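Local coordinates for protein collagen alpha-1(XV) chain (Homo sapiens, PDB 3N3F) that provides the trimerization domain of a multiplexin collagen, associating three chains and so probably promoting the folding of the collagen triple helix, at residues 4-9 and 13-18; 30-35 and 41-46. All blocks are in the same frame, centred on the assembly; numbering follows the deposited sequence.

In the fold
Contact 2 is the buried one of the pair, and contact 1, only partly buried, lies nearer the surface about 12 Å away, centre to centre. Both hold the same mixed sheet from different ends of its strand order: contact 1 ties strand 3-6 to the turn that follows the short helix 9-13, while contact 2 joins strands 32-37 and 40-43 as a hairpin. Their chemistry follows their places. In contact 1 one helical bond and aliphatic-on-aromatic packing suffice, whereas in contact 2 a ladder of backbone bonds, a salt bridge and a buried apolar face work together. The two meet where Met9 packs on Phe34 and Ala16 on Trp41, and both touch the second subunit.

Contact 1: residues 4-9 and 13-18; sequences TAFSNM and LQKAHL
The Phe6 ring meets Lys15 at its CE1 corner: Lys15 CD comes to the ring edge near its plane, 3.4 Å from Phe6 CE1, and Lys15 CB meets the same corner from above the plane, 3.6 Å from Phe6 CE1. Elsewhere the ring is packed by Asp11 and Met12 of the helix, by Val19, and by Ile25 of the neighbouring strand. Phe6 reaches this place with CG beside its own backbone N and anti to the carbonyl carbon (chi1 -67°). Lys15 runs extended as far as CE and then bends at its last torsion (chi4 57°), which turns NZ off to a salt bridge with Asp11; the methylenes serve the ring while the charge is paired elsewhere. With an alanine in place of Phe6, the methylenes of Lys15 would probably lose the ring edge they rest on, and a gap would be likely to open towards Met12 and Ile25.

The second half of the contact is one helical turn. Leu13 N donates to Met9 O over 2.8 Å, a nearly straight bond (160° at the hydrogen) that comes in almost in line with the carbonyl. Leu13 CG sits over that same oxygen, 3.3 Å from Met9 O, and the two side chains touch lightly, with Met9 CG and Leu13 CG 4.1 Å apart. Asn8 occupies the N-cap position, so the helix starts directly after the loop that leaves the strand.

Strand 3-6 runs parallel to strand 23-27, and helix 9-13 with its following turn returns against the sheet. There Leu13 and Ala16 rest on Trp41 of strand 40-43, while Pro53 and Ile52 of the second subunit pack on the same two residues.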
# COMPACT_ATOMS: atom_id res chain seq x y z
N THR A 4 -4.01 3.68 9.35
CA THR A 4 -3.93 3.96 10.77
C THR A 4 -2.57 3.45 11.24
O THR A 4 -1.77 2.99 10.42
CB THR A 4 -5.06 3.25 11.55
OG1 THR A 4 -4.97 3.61 12.94
CG2 THR A 4 -4.96 1.74 11.41
N ALA A 5 -2.30 3.52 12.54
CA ALA A 5 -1.01 3.08 13.05
C ALA A 5 -1.02 2.57 14.49
O ALA A 5 -1.96 2.80 15.24
CB ALA A 5 -0.00 4.22 12.92
N PHE A 6 0.05 1.88 14.85
CA PHE A 6 0.23 1.34 16.19
C PHE A 6 1.71 1.55 16.52
O PHE A 6 2.52 1.71 15.62
CB PHE A 6 -0.11 -0.15 16.23
CG PHE A 6 -1.56 -0.45 16.01
CD1 PHE A 6 -2.48 -0.33 17.05
CD2 PHE A 6 -2.02 -0.83 14.75
CE1 PHE A 6 -3.84 -0.59 16.84
CE2 PHE A 6 -3.38 -1.09 14.53
CZ PHE A 6 -4.28 -0.97 15.58
N SER A 7 2.05 1.54 17.81
CA SER A 7 3.44 1.72 18.19
C SER A 7 4.26 0.58 17.62
O SER A 7 5.30 0.80 17.00
CB SER A 7 3.57 1.73 19.72
OG SER A 7 2.98 2.89 20.29
N ASN A 8 3.76 -0.64 17.80
CA ASN A 8 4.45 -1.83 17.32
C ASN A 8 3.48 -2.96 16.94
O ASN A 8 2.26 -2.82 17.08
CB ASN A 8 5.43 -2.32 18.38
CG ASN A 8 4.82 -2.33 19.76
OD1 ASN A 8 5.34 -1.70 20.68
ND2 ASN A 8 3.70 -3.03 19.91
N MET A 9 4.04 -4.08 16.49
CA MET A 9 3.24 -5.21 16.06
C MET A 9 2.31 -5.76 17.13
O MET A 9 1.15 -6.06 16.85
CB MET A 9 4.13 -6.34 15.55
CG MET A 9 3.35 -7.46 14.88
SD MET A 9 4.36 -8.85 14.38
CE MET A 9 5.36 -8.11 13.14
N LEU A 13 -1.62 -6.44 17.01
CA LEU A 13 -2.19 -7.77 17.22
C LEU A 13 -3.33 -7.82 18.24
O LEU A 13 -4.23 -8.65 18.11
CB LEU A 13 -1.10 -8.76 17.63
CG LEU A 13 -0.00 -9.12 16.62
CD1 LEU A 13 1.03 -10.02 17.29
CD2 LEU A 13 -0.61 -9.81 15.41
N GLN A 14 -3.30 -6.96 19.24
CA GLN A 14 -4.35 -6.98 20.25
C GLN A 14 -5.53 -6.07 19.93
O GLN A 14 -6.53 -6.04 20.66
CB GLN A 14 -3.77 -6.63 21.63
CG GLN A 14 -3.13 -5.26 21.72
CD GLN A 14 -2.44 -5.04 23.06
OE1 GLN A 14 -1.98 -3.94 23.36
NE2 GLN A 14 -2.36 -6.10 23.86
N LYS A 15 -5.44 -5.34 18.83
CA LYS A 15 -6.50 -4.42 18.43
C LYS A 15 -7.05 -4.73 17.04
O LYS A 15 -7.32 -3.83 16.25
CB LYS A 15 -5.99 -2.98 18.49
CG LYS A 15 -5.62 -2.55 19.91
CD LYS A 15 -5.01 -1.16 19.94
CE LYS A 15 -4.82 -0.67 21.36
NZ LYS A 15 -3.99 -1.59 22.18
N ALA A 16 -7.23 -6.02 16.76
CA ALA A 16 -7.75 -6.47 15.48
C ALA A 16 -9.15 -5.95 15.18
O ALA A 16 -9.50 -5.72 14.03
CB ALA A 16 -7.75 -8.00 15.44
N HIS A 17 -9.94 -5.74 16.23
CA HIS A 17 -11.31 -5.26 16.04
C HIS A 17 -11.44 -3.75 15.92
O HIS A 17 -12.53 -3.23 15.72
CB HIS A 17 -12.20 -5.78 17.17
CG HIS A 17 -12.26 -7.27 17.23
ND1 HIS A 17 -12.58 -8.05 16.14
CD2 HIS A 17 -12.03 -8.14 18.25
CE1 HIS A 17 -12.54 -9.33 16.48
NE2 HIS A 17 -12.21 -9.41 17.76
N LEU A 18 -10.32 -3.05 16.04
CA LEU A 18 -10.33 -1.60 15.90
C LEU A 18 -9.97 -1.21 14.47
O LEU A 18 -10.03 -0.05 14.10
CB LEU A 18 -9.34 -0.94 16.87
CG LEU A 18 -9.64 -1.06 18.37
CD1 LEU A 18 -8.60 -0.28 19.16
CD2 LEU A 18 -11.03 -0.53 18.65

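Contact 2: residues 30-35 and 41-46; sequences STEFFI and WKKLQL
Lys43 runs over one face of the Phe34 ring, toward its CE1-CZ rim, and ends at Glu32. Its CB starts at the ring's corner, 3.3 Å from Phe34 CE1. With CG anti to the backbone N (chi1 -174°) the chain leaves extended, and CG forms a CH-pi contact, 4.0 Å from the Phe34 ring centroid. CD follows the same rim to the next corner, 3.7 Å from Phe34 CZ, and CE reaches the carboxylate of Glu32. At the tip, NZ makes a salt bridge with Glu32 OE2, coming from above the carboxylate plane; the modelled length is short, so its exact value is doubtful. Ser30 OG donates to the other oxygen, Glu32 OE1, and should help to fix the carboxylate's rotation.

On the opposite face Ile35 CG2 presses tightly on Leu44 CD1, 3.3 Å away, where Leu46 of the second subunit packs against both. Between the faces, Ile35 and Lys42 exchange both backbone bonds, and Leu44 N donates to Phe33 O at 2.9 Å. A water bridges Phe33 N and Leu44 O where the strands part. This is an antiparallel beta hairpin, strands 32-37 and 40-43, whose sheet runs on through Trp41 into the second subunit of the collagen trimerization domain.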
# COMPACT_ATOMS: atom_id res chain seq x y z
N SER A 30 8.94 0.25 14.02
CA SER A 30 9.73 -0.42 13.00
C SER A 30 9.55 0.15 11.59
O SER A 30 10.17 -0.31 10.63
CB SER A 30 9.39 -1.91 12.99
OG SER A 30 8.01 -2.12 12.75
N THR A 31 8.70 1.17 11.47
CA THR A 31 8.41 1.80 10.19
C THR A 31 8.06 0.74 9.15
O THR A 31 8.57 0.75 8.03
CB THR A 31 9.59 2.67 9.67
OG1 THR A 31 10.70 1.84 9.30
CG2 THR A 31 10.04 3.65 10.75
N GLU A 32 7.19 -0.18 9.55
CA GLU A 32 6.74 -1.25 8.66
C GLU A 32 5.26 -1.07 8.39
O GLU A 32 4.58 -0.31 9.07
CB GLU A 32 6.99 -2.62 9.30
CG GLU A 32 8.45 -2.95 9.49
CD GLU A 32 8.68 -4.36 9.99
OE1 GLU A 32 8.13 -4.71 11.06
OE2 GLU A 32 9.41 -5.12 9.32
N PHE A 33 4.76 -1.79 7.39
CA PHE A 33 3.36 -1.69 7.04
C PHE A 33 2.70 -3.06 6.94
O PHE A 33 3.30 -4.02 6.45
CB PHE A 33 3.20 -0.95 5.71
CG PHE A 33 2.63 0.43 5.84
CD1 PHE A 33 1.25 0.62 5.92
CD2 PHE A 33 3.46 1.54 5.88
CE1 PHE A 33 0.71 1.90 6.03
CE2 PHE A 33 2.93 2.83 5.99
CZ PHE A 33 1.56 3.01 6.07
N PHE A 34 1.46 -3.12 7.41
CA PHE A 34 0.66 -4.34 7.37
C PHE A 34 -0.68 -3.94 6.79
O PHE A 34 -1.00 -2.76 6.68
CB PHE A 34 0.45 -4.90 8.77
CG PHE A 34 1.63 -5.65 9.31
CD1 PHE A 34 1.70 -7.03 9.16
CD2 PHE A 34 2.67 -4.98 9.94
CE1 PHE A 34 2.80 -7.74 9.64
CE2 PHE A 34 3.77 -5.68 10.42
CZ PHE A 34 3.84 -7.06 10.27
N ILE A 35 -1.47 -4.93 6.39
CA ILE A 35 -2.79 -4.67 5.86
C ILE A 35 -3.75 -5.56 6.63
O ILE A 35 -3.48 -6.74 6.82
CB ILE A 35 -2.90 -5.01 4.37
CG1 ILE A 35 -2.44 -6.45 4.13
CG2 ILE A 35 -2.06 -4.05 3.55
CD1 ILE A 35 -2.89 -7.02 2.82
N TRP A 41 -4.01 -10.30 9.34
CA TRP A 41 -3.24 -9.26 8.69
C TRP A 41 -2.25 -9.93 7.75
O TRP A 41 -2.02 -11.14 7.81
CB TRP A 41 -2.42 -8.45 9.71
CG TRP A 41 -3.17 -7.93 10.90
CD1 TRP A 41 -3.62 -6.65 11.08
CD2 TRP A 41 -3.50 -8.65 12.09
NE1 TRP A 41 -4.19 -6.53 12.33
CE2 TRP A 41 -4.13 -7.74 12.96
CE3 TRP A 41 -3.31 -9.97 12.51
CZ2 TRP A 41 -4.59 -8.11 14.23
CZ3 TRP A 41 -3.76 -10.34 13.77
CH2 TRP A 41 -4.39 -9.42 14.62
N LYS A 42 -1.66 -9.12 6.88
CA LYS A 42 -0.64 -9.57 5.95
C LYS A 42 0.40 -8.46 5.90
O LYS A 42 0.04 -7.28 5.80
CB LYS A 42 -1.22 -9.81 4.55
CG LYS A 42 -1.99 -11.12 4.42
CD LYS A 42 -2.43 -11.34 2.98
CE LYS A 42 -3.03 -12.72 2.78
NZ LYS A 42 -3.45 -12.95 1.37
N LYS A 43 1.67 -8.82 5.98
CA LYS A 43 2.74 -7.84 5.96
C LYS A 43 3.05 -7.36 4.55
O LYS A 43 3.18 -8.17 3.63
CB LYS A 43 4.00 -8.42 6.60
CG LYS A 43 5.13 -7.42 6.77
CD LYS A 43 6.27 -7.99 7.59
CE LYS A 43 7.27 -6.90 7.94
NZ LYS A 43 8.33 -7.38 8.87
N LEU A 44 3.17 -6.05 4.39
CA LEU A 44 3.49 -5.48 3.10
C LEU A 44 5.01 -5.55 2.93
O LEU A 44 5.75 -5.20 3.85
CB LEU A 44 3.03 -4.02 3.03
CG LEU A 44 2.24 -3.63 1.78
CD1 LEU A 44 0.80 -4.02 1.97
CD2 LEU A 44 2.32 -2.15 1.57
N GLN A 45 5.47 -6.00 1.77
CA GLN A 45 6.90 -6.11 1.46
C GLN A 45 7.49 -4.74 1.14
O GLN A 45 7.18 -4.14 0.10
CB GLN A 45 7.10 -7.03 0.25
CG GLN A 45 6.57 -8.43 0.44
CD GLN A 45 7.49 -9.31 1.27
OE1 GLN A 45 7.80 -9.00 2.42
NE2 GLN A 45 7.93 -10.42 0.68
N LEU A 46 8.34 -4.24 2.03
CA LEU A 46 8.97 -2.94 1.84
C LEU A 46 10.48 -3.07 1.69
O LEU A 46 11.09 -4.01 2.20
CB LEU A 46 8.67 -2.03 3.03
CG LEU A 46 7.20 -1.69 3.28
CD1 LEU A 46 7.07 -0.86 4.55
CD2 LEU A 46 6.64 -0.95 2.09
O HOH W 1 6.51 -3.73 6.14